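Local coordinates for hypothetical protein SO2946 (Shewanella oneidensis, PDB 2A5Z) that is of unknown function, but binds magnesium and has a jelly-roll fold with a carbohydrate-binding module, consistent with a role in sugar recognition, at residues 189-199 and 211-220; 97-105 and 140-148. All blocks are in the same frame, centred on the assembly; numbering follows the deposited sequence.

Contact 1 (189-199 and 211-220); sequences FKMLTDDRFKV and SYTSTAAMFR
R220 grips D195 side-on: NE donates to OD2 at 2.9 Å and NH2 to OD1 at 3.1 Å, one nitrogen to each oxygen, both met on the syn side, with carboxylate and guanidinium planes 27° apart. A water bridges D195 OD2 to the M218 carbonyl oxygen, donating to both, and the R220 NH2 also reaches the F112 carbonyl oxygen. The backbone of D195 binds as well, its O accepting from M218 N.

R196 runs alongside the backbone of 214-216. Its CB lies beside S214 OG, CG faces the carbonyl oxygens of T215 and A216, and CD comes to 3.2 Å from T215 O. A bend at chi3 (-60°) then turns the guanidinium so that NE meets D194 OD2 in its plane while NH1 donates to S214 O at 2.8 Å, almost along the C=O axis. L192 CD1 lies over one face of this group, leaving its edge to the oxygens.

S214 OG is doubly engaged, accepting from F197 N at 3.0 Å and donating to A216 O, and its CB sits over one face of the F197 ring in a CH-pi contact. Deeper in, SE of the selenomethionine M218 lies at the edge of the F189 ring, a Met-aromatic contact, and the chi3 bend brings CE to F189 CZ and to 3.7 Å from M191 CG.

Strands 197-199 and 211-213 run antiparallel (173°). V199 and Y212 form a hydrogen-bonded pair, and S214 N donates to F197 O. These strands belong to the hairpin 197-203/208-213 at one side of a six-stranded antiparallel sheet. Strand 184-191 follows next across the sheet, while strand 150-151 packs on F197 and M218, and F189 touches strand 226-228.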
loop_
_atom_site.group_PDB
_atom_site.type_symbol
_atom_site.label_atom_id
_atom_site.label_comp_id
_atom_site.label_asym_id
_atom_site.label_seq_id
_atom_site.Cartn_x
_atom_site.Cartn_y
_atom_site.Cartn_z
ATOM N N PHE C 189 -24.037 1.048 -4.454
ATOM C CA PHE C 189 -24.220 1.901 -5.612
ATOM C C PHE C 189 -23.884 1.033 -6.840
ATOM O O PHE C 189 -22.861 0.356 -6.865
ATOM C CB PHE C 189 -23.315 3.141 -5.490
ATOM C CG PHE C 189 -23.281 4.013 -6.727
ATOM C CD1 PHE C 189 -23.956 5.224 -6.753
ATOM C CD2 PHE C 189 -22.556 3.622 -7.859
ATOM C CE1 PHE C 189 -23.922 6.041 -7.888
ATOM C CE2 PHE C 189 -22.523 4.418 -9.003
ATOM C CZ PHE C 189 -23.201 5.629 -9.017
ATOM N N LYS C 190 -24.767 1.020 -7.834
ATOM C CA LYS C 190 -24.575 0.169 -9.014
ATOM C C LYS C 190 -24.620 0.993 -10.301
ATOM O O LYS C 190 -25.630 1.620 -10.613
ATOM C CB LYS C 190 -25.610 -0.970 -9.034
ATOM C CG LYS C 190 -25.503 -1.955 -10.217
ATOM C CD LYS C 190 -24.131 -2.613 -10.307
ATOM C CE LYS C 190 -24.187 -3.890 -11.130
ATOM N NZ LYS C 190 -22.807 -4.254 -11.531
HETATM N N MSE C 191 -23.506 0.997 -11.025
HETATM C CA MSE C 191 -23.386 1.671 -12.321
HETATM C C MSE C 191 -24.087 0.828 -13.377
HETATM O O MSE C 191 -23.818 -0.364 -13.510
HETATM C CB MSE C 191 -21.899 1.848 -12.661
HETATM C CG MSE C 191 -21.560 2.540 -13.988
HETATM SE SE MSE C 191 -19.766 2.790 -14.236
HETATM C CE MSE C 191 -19.376 3.962 -12.935
ATOM N N LEU C 192 -24.997 1.447 -14.119
ATOM C CA LEU C 192 -25.745 0.746 -15.154
ATOM C C LEU C 192 -25.065 0.998 -16.499
ATOM O O LEU C 192 -24.293 1.955 -16.639
ATOM C CB LEU C 192 -27.221 1.178 -15.146
ATOM C CG LEU C 192 -27.961 1.072 -13.795
ATOM C CD1 LEU C 192 -29.393 1.605 -13.900
ATOM C CD2 LEU C 192 -27.993 -0.340 -13.231
ATOM N N THR C 193 -25.338 0.133 -17.474
ATOM C CA THR C 193 -24.642 0.162 -18.775
ATOM C C THR C 193 -24.891 1.428 -19.614
ATOM O O THR C 193 -24.156 1.687 -20.575
ATOM C CB THR C 193 -24.957 -1.098 -19.646
ATOM O OG1 THR C 193 -26.373 -1.290 -19.733
ATOM C CG2 THR C 193 -24.317 -2.345 -19.053
ATOM N N ASP C 194 -25.930 2.190 -19.264
ATOM C CA ASP C 194 -26.220 3.484 -19.897
ATOM C C ASP C 194 -25.773 4.686 -19.039
ATOM O O ASP C 194 -26.112 5.833 -19.339
ATOM C CB ASP C 194 -27.707 3.589 -20.247
ATOM C CG ASP C 194 -28.620 3.403 -19.030
ATOM O OD1 ASP C 194 -28.117 3.179 -17.905
ATOM O OD2 ASP C 194 -29.857 3.472 -19.201
ATOM N N ASP C 195 -25.013 4.400 -17.982
ATOM C CA ASP C 195 -24.448 5.394 -17.051
ATOM C C ASP C 195 -25.469 5.970 -16.073
ATOM O O ASP C 195 -25.174 6.912 -15.339
ATOM C CB ASP C 195 -23.640 6.502 -17.759
ATOM C CG ASP C 195 -22.331 6.845 -17.022
ATOM O OD1 ASP C 195 -21.850 6.030 -16.199
ATOM O OD2 ASP C 195 -21.763 7.932 -17.283
ATOM N N ARG C 196 -26.666 5.393 -16.059
ATOM C CA ARG C 196 -27.598 5.623 -14.974
ATOM C C ARG C 196 -27.070 4.850 -13.776
ATOM O O ARG C 196 -26.075 4.133 -13.891
ATOM C CB ARG C 196 -29.002 5.149 -15.345
ATOM C CG ARG C 196 -29.654 5.926 -16.483
ATOM C CD ARG C 196 -31.128 5.542 -16.658
ATOM N NE ARG C 196 -31.317 4.124 -16.952
ATOM C CZ ARG C 196 -32.079 3.291 -16.245
ATOM N NH1 ARG C 196 -32.766 3.712 -15.185
ATOM N NH2 ARG C 196 -32.174 2.026 -16.615
ATOM N N PHE C 197 -27.721 5.000 -12.628
ATOM C CA PHE C 197 -27.304 4.298 -11.418
ATOM C C PHE C 197 -28.488 3.805 -10.599
ATOM O O PHE C 197 -29.605 4.331 -10.698
ATOM C CB PHE C 197 -26.401 5.186 -10.556
ATOM C CG PHE C 197 -27.113 6.360 -9.927
ATOM C CD1 PHE C 197 -27.787 6.222 -8.717
ATOM C CD2 PHE C 197 -27.112 7.607 -10.547
ATOM C CE1 PHE C 197 -28.447 7.295 -8.140
ATOM C CE2 PHE C 197 -27.763 8.686 -9.962
ATOM C CZ PHE C 197 -28.433 8.527 -8.760
ATOM N N LYS C 198 -28.227 2.787 -9.793
ATOM C CA LYS C 198 -29.158 2.338 -8.778
ATOM C C LYS C 198 -28.437 2.357 -7.443
ATOM O O LYS C 198 -27.298 1.887 -7.345
ATOM C CB LYS C 198 -29.672 0.932 -9.102
ATOM C CG LYS C 198 -30.640 0.359 -8.068
ATOM C CD LYS C 198 -31.342 -0.883 -8.587
ATOM C CE LYS C 198 -32.522 -1.224 -7.683
ATOM N NZ LYS C 198 -33.504 -2.135 -8.337
ATOM N N VAL C 199 -29.077 2.939 -6.429
ATOM C CA VAL C 199 -28.569 2.864 -5.053
ATOM C C VAL C 199 -29.541 2.102 -4.169
ATOM O O VAL C 199 -30.762 2.246 -4.299
ATOM C CB VAL C 199 -28.265 4.252 -4.400
ATOM C CG1 VAL C 199 -26.972 4.837 -4.955
ATOM C CG2 VAL C 199 -29.429 5.219 -4.567
ATOM N N SER C 211 -34.457 1.803 -1.989
ATOM C CA SER C 211 -33.687 1.836 -3.238
ATOM C C SER C 211 -34.184 2.924 -4.189
ATOM O O SER C 211 -35.358 3.306 -4.165
ATOM C CB SER C 211 -33.661 0.471 -3.938
ATOM O OG SER C 211 -34.844 0.265 -4.686
ATOM N N TYR C 212 -33.271 3.418 -5.017
ATOM C CA TYR C 212 -33.587 4.412 -6.038
ATOM C C TYR C 212 -32.816 4.082 -7.308
ATOM O O TYR C 212 -31.624 3.810 -7.241
ATOM C CB TYR C 212 -33.205 5.812 -5.549
ATOM C CG TYR C 212 -33.476 6.911 -6.549
ATOM C CD1 TYR C 212 -34.747 7.461 -6.667
ATOM C CD2 TYR C 212 -32.459 7.407 -7.372
ATOM C CE1 TYR C 212 -35.014 8.468 -7.585
ATOM C CE2 TYR C 212 -32.716 8.429 -8.294
ATOM C CZ TYR C 212 -34.005 8.947 -8.388
ATOM O OH TYR C 212 -34.299 9.953 -9.281
ATOM N N THR C 213 -33.511 4.089 -8.447
ATOM C CA THR C 213 -32.883 3.978 -9.765
ATOM C C THR C 213 -33.057 5.300 -10.515
ATOM O O THR C 213 -34.177 5.791 -10.675
ATOM C CB THR C 213 -33.494 2.820 -10.605
ATOM O OG1 THR C 213 -33.434 1.607 -9.856
ATOM C CG2 THR C 213 -32.718 2.614 -11.906
ATOM N N SER C 214 -31.950 5.874 -10.973
ATOM C CA SER C 214 -31.992 7.164 -11.658
ATOM C C SER C 214 -32.712 7.116 -13.019
ATOM O O SER C 214 -32.783 6.068 -13.666
ATOM C CB SER C 214 -30.581 7.751 -11.793
ATOM O OG SER C 214 -29.851 7.130 -12.836
ATOM N N THR C 215 -33.261 8.260 -13.423
ATOM C CA THR C 215 -33.833 8.441 -14.752
ATOM C C THR C 215 -32.736 8.918 -15.699
ATOM O O THR C 215 -32.569 8.378 -16.792
ATOM C CB THR C 215 -35.017 9.446 -14.730
ATOM O OG1 THR C 215 -36.098 8.898 -13.963
ATOM C CG2 THR C 215 -35.522 9.740 -16.141
ATOM N N ALA C 216 -31.985 9.923 -15.261
ATOM C CA ALA C 216 -30.899 10.480 -16.048
ATOM C C ALA C 216 -29.565 9.843 -15.664
ATOM O O ALA C 216 -29.455 9.190 -14.618
ATOM C CB ALA C 216 -30.848 11.980 -15.868
ATOM N N ALA C 217 -28.556 10.041 -16.514
ATOM C CA ALA C 217 -27.213 9.521 -16.260
ATOM C C ALA C 217 -26.580 10.202 -15.047
ATOM O O ALA C 217 -26.838 11.381 -14.783
ATOM C CB ALA C 217 -26.340 9.699 -17.483
HETATM N N MSE C 218 -25.750 9.453 -14.320
HETATM C CA MSE C 218 -25.019 9.971 -13.168
HETATM C C MSE C 218 -24.136 11.174 -13.521
HETATM O O MSE C 218 -23.766 11.363 -14.698
HETATM C CB MSE C 218 -24.169 8.850 -12.540
HETATM C CG MSE C 218 -22.867 8.490 -13.291
HETATM SE SE MSE C 218 -21.861 7.210 -12.476
HETATM C CE MSE C 218 -22.851 5.763 -12.823
ATOM N N PHE C 219 -23.803 11.986 -12.514
ATOM C CA PHE C 219 -22.711 12.947 -12.659
ATOM C C PHE C 219 -21.399 12.197 -12.920
ATOM O O PHE C 219 -21.054 11.258 -12.200
ATOM C CB PHE C 219 -22.541 13.847 -11.417
ATOM C CG PHE C 219 -21.211 14.576 -11.388
ATOM C CD1 PHE C 219 -20.901 15.527 -12.367
ATOM C CD2 PHE C 219 -20.257 14.283 -10.412
ATOM C CE1 PHE C 219 -19.668 16.181 -12.369
ATOM C CE2 PHE C 219 -19.022 14.936 -10.392
ATOM C CZ PHE C 219 -18.724 15.888 -11.375
ATOM N N ARG C 220 -20.671 12.636 -13.942
ATOM C CA ARG C 220 -19.407 12.021 -14.301
ATOM C C ARG C 220 -18.415 13.081 -14.754
ATOM O O ARG C 220 -18.758 13.957 -15.533
ATOM C CB ARG C 220 -19.603 10.980 -15.408
ATOM C CG ARG C 220 -18.299 10.332 -15.879
ATOM C CD ARG C 220 -18.512 9.307 -16.998
ATOM N NE ARG C 220 -19.011 8.020 -16.497
ATOM C CZ ARG C 220 -18.246 7.041 -16.011
ATOM N NH1 ARG C 220 -16.930 7.175 -15.931
ATOM N NH2 ARG C 220 -18.806 5.918 -15.601
HETATM O O HOH W 1 -22.758 10.442 -17.076
#

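Contact 2 (97-105 and 140-148); sequences TTANASFLA and STSIGLGIS
S102 OG donates to G144 O at 2.9 Å, joining the start of strand 102-107 to a type II' beta turn, I143 to G146, that follows strand 140-142 in the jelly-roll. This is the one hydrogen bond between 97-105 and 140-148. The hydroxyl comes from above the carbonyl plane of G144, 53° out of it, and also pairs with T73 OG1 on strand 68-73. K231 NZ is a second donor to G144 O and also binds S142 O, so one lysine ties the turn to strand 230-234.

Apolar contacts gather at L104. It reaches T141 tip to tip, CD1 to CG2 at 3.9 Å, and the same CD1 approaches CG1 of I143 at 4.2 Å; H227 packs against both L104 and I143, and H58 of a second subunit also touches I143.

Van der Waals contacts of N100 complete the join at the other end. L145 lays CD2 against the type II turn T98 to A101, 3.4 Å from the carbonyl oxygen N100 O, and N100 CB rests 3.3 Å from L145 O. With CG anti to the carbonyl carbon (chi1 -65°), the N100 amide places ND2 3.5 Å from L145 O. The N100 and I147 side chains cross at about a right angle, with N100 OD1 3.6 Å from I147 CD1.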
loop_
_atom_site.group_PDB
_atom_site.type_symbol
_atom_site.label_atom_id
_atom_site.label_comp_id
_atom_site.label_asym_id
_atom_site.label_seq_id
_atom_site.Cartn_x
_atom_site.Cartn_y
_atom_site.Cartn_z
ATOM N N THR C 97 -13.111 24.010 11.690
ATOM C CA THR C 97 -13.503 25.411 11.590
ATOM C C THR C 97 -13.432 25.928 10.151
ATOM O O THR C 97 -13.536 27.130 9.917
ATOM C CB THR C 97 -12.640 26.300 12.512
ATOM O OG1 THR C 97 -11.259 26.129 12.177
ATOM C CG2 THR C 97 -12.853 25.911 13.972
ATOM N N THR C 98 -13.244 25.017 9.198
ATOM C CA THR C 98 -13.251 25.349 7.772
ATOM C C THR C 98 -14.504 24.771 7.129
ATOM O O THR C 98 -14.770 23.575 7.247
ATOM C CB THR C 98 -11.997 24.793 7.035
ATOM O OG1 THR C 98 -10.804 25.242 7.698
ATOM C CG2 THR C 98 -11.963 25.239 5.569
ATOM N N ALA C 99 -15.266 25.626 6.448
ATOM C CA ALA C 99 -16.470 25.206 5.739
ATOM C C ALA C 99 -16.110 24.294 4.575
ATOM O O ALA C 99 -15.092 24.493 3.901
ATOM C CB ALA C 99 -17.255 26.419 5.245
ATOM N N ASN C 100 -16.950 23.287 4.353
ATOM C CA ASN C 100 -16.777 22.303 3.274
ATOM C C ASN C 100 -15.665 21.267 3.482
ATOM O O ASN C 100 -15.386 20.466 2.582
ATOM C CB ASN C 100 -16.675 22.976 1.894
ATOM C CG ASN C 100 -17.952 23.692 1.497
ATOM O OD1 ASN C 100 -19.044 23.363 1.970
ATOM N ND2 ASN C 100 -17.825 24.668 0.607
ATOM N N ALA C 101 -15.057 21.263 4.670
ATOM C CA ALA C 101 -14.095 20.216 5.037
ATOM C C ALA C 101 -14.747 18.855 4.812
ATOM O O ALA C 101 -15.941 18.671 5.100
ATOM C CB ALA C 101 -13.667 20.365 6.480
ATOM N N SER C 102 -13.976 17.911 4.283
ATOM C CA SER C 102 -14.533 16.613 3.918
ATOM C C SER C 102 -13.516 15.481 4.011
ATOM O O SER C 102 -12.304 15.711 3.993
ATOM C CB SER C 102 -15.108 16.661 2.498
ATOM O OG SER C 102 -14.094 16.894 1.530
ATOM N N PHE C 103 -14.031 14.261 4.125
ATOM C CA PHE C 103 -13.219 13.074 3.918
ATOM C C PHE C 103 -13.821 12.258 2.788
ATOM O O PHE C 103 -15.037 12.046 2.733
ATOM C CB PHE C 103 -13.080 12.234 5.189
ATOM C CG PHE C 103 -12.323 10.950 4.976
ATOM C CD1 PHE C 103 -10.935 10.953 4.885
ATOM C CD2 PHE C 103 -13.005 9.739 4.839
ATOM C CE1 PHE C 103 -10.230 9.757 4.672
ATOM C CE2 PHE C 103 -12.312 8.542 4.629
ATOM C CZ PHE C 103 -10.929 8.552 4.546
ATOM N N LEU C 104 -12.963 11.807 1.887
ATOM C CA LEU C 104 -13.406 11.071 0.713
ATOM C C LEU C 104 -12.620 9.774 0.584
ATOM O O LEU C 104 -11.392 9.797 0.530
ATOM C CB LEU C 104 -13.239 11.943 -0.548
ATOM C CG LEU C 104 -13.937 11.526 -1.850
ATOM C CD1 LEU C 104 -14.115 12.717 -2.810
ATOM C CD2 LEU C 104 -13.180 10.403 -2.524
ATOM N N ALA C 105 -13.328 8.646 0.548
ATOM C CA ALA C 105 -12.725 7.370 0.188
ATOM C C ALA C 105 -13.256 6.972 -1.180
ATOM O O ALA C 105 -14.431 6.624 -1.330
ATOM C CB ALA C 105 -13.030 6.287 1.254
ATOM N N SER C 140 -20.873 9.297 -7.131
ATOM C CA SER C 140 -19.929 10.235 -7.726
ATOM C C SER C 140 -20.051 11.603 -7.073
ATOM O O SER C 140 -21.113 11.969 -6.558
ATOM C CB SER C 140 -20.140 10.343 -9.234
ATOM O OG SER C 140 -21.436 10.827 -9.547
ATOM N N THR C 141 -18.959 12.357 -7.091
ATOM C CA THR C 141 -18.910 13.636 -6.388
ATOM C C THR C 141 -17.736 14.498 -6.839
ATOM O O THR C 141 -16.695 13.984 -7.268
ATOM C CB THR C 141 -18.885 13.442 -4.832
ATOM O OG1 THR C 141 -18.890 14.719 -4.179
ATOM C CG2 THR C 141 -17.669 12.633 -4.375
ATOM N N SER C 142 -17.923 15.816 -6.770
ATOM C CA SER C 142 -16.805 16.739 -6.848
ATOM C C SER C 142 -15.839 16.349 -5.737
ATOM O O SER C 142 -16.257 15.976 -4.636
ATOM C CB SER C 142 -17.258 18.187 -6.602
ATOM O OG SER C 142 -18.472 18.479 -7.260
ATOM N N ILE C 143 -14.552 16.444 -6.038
ATOM C CA ILE C 143 -13.495 16.187 -5.070
ATOM C C ILE C 143 -13.355 17.335 -4.046
ATOM O O ILE C 143 -13.811 18.461 -4.283
ATOM C CB ILE C 143 -12.153 15.926 -5.827
ATOM C CG1 ILE C 143 -11.339 14.821 -5.156
ATOM C CG2 ILE C 143 -11.360 17.226 -6.075
ATOM C CD1 ILE C 143 -10.313 14.165 -6.083
ATOM N N GLY C 144 -12.752 17.024 -2.899
ATOM C CA GLY C 144 -12.288 18.034 -1.950
ATOM C C GLY C 144 -13.337 18.951 -1.352
ATOM O O GLY C 144 -14.356 18.487 -0.835
ATOM N N LEU C 145 -13.070 20.255 -1.411
ATOM C CA LEU C 145 -13.952 21.256 -0.810
ATOM C C LEU C 145 -15.162 21.556 -1.688
ATOM O O LEU C 145 -16.066 22.279 -1.272
ATOM C CB LEU C 145 -13.191 22.556 -0.484
ATOM C CG LEU C 145 -12.042 22.511 0.534
ATOM C CD1 LEU C 145 -11.297 23.838 0.554
ATOM C CD2 LEU C 145 -12.519 22.132 1.939
ATOM N N GLY C 146 -15.173 20.988 -2.896
ATOM C CA GLY C 146 -16.269 21.155 -3.856
ATOM C C GLY C 146 -17.568 20.556 -3.364
ATOM O O GLY C 146 -17.570 19.572 -2.614
ATOM N N ILE C 147 -18.676 21.150 -3.794
ATOM C CA ILE C 147 -20.001 20.784 -3.287
ATOM C C ILE C 147 -21.102 20.911 -4.369
ATOM O O ILE C 147 -22.304 20.776 -4.086
ATOM C CB ILE C 147 -20.321 21.626 -2.018
ATOM C CG1 ILE C 147 -21.527 21.066 -1.261
ATOM C CG2 ILE C 147 -20.464 23.111 -2.369
ATOM C CD1 ILE C 147 -21.528 21.435 0.224
ATOM N N SER C 148 -20.670 21.128 -5.608
ATOM C CA SER C 148 -21.560 21.490 -6.709
ATOM C C SER C 148 -22.135 20.304 -7.484
ATOM O O SER C 148 -23.157 20.444 -8.158
ATOM C CB SER C 148 -20.815 22.400 -7.680
ATOM O OG SER C 148 -19.688 21.713 -8.177
#

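From the N terminus, 97-105 comes first, and its return partner 140-148 closes a long loop of 34 intervening residues. Contact 1 opens only later, with 189-199, and closes a short loop of 11 residues through the hairpin 197-203/208-213. The two contacts therefore follow in series, neither nesting nor crossing. Contact 2 joins a turn and strands of the larger antiparallel sheet; contact 1 completes the edge of the six-stranded sheet. Their centres lie 21 Å apart, yet they meet at F219, whose O is probably hydrogen-bonded to S140 OG at 2.7 Å and whose ring packs on the backbone of T141 and S142, tying the loop after strand 208-213 to strand 140-142.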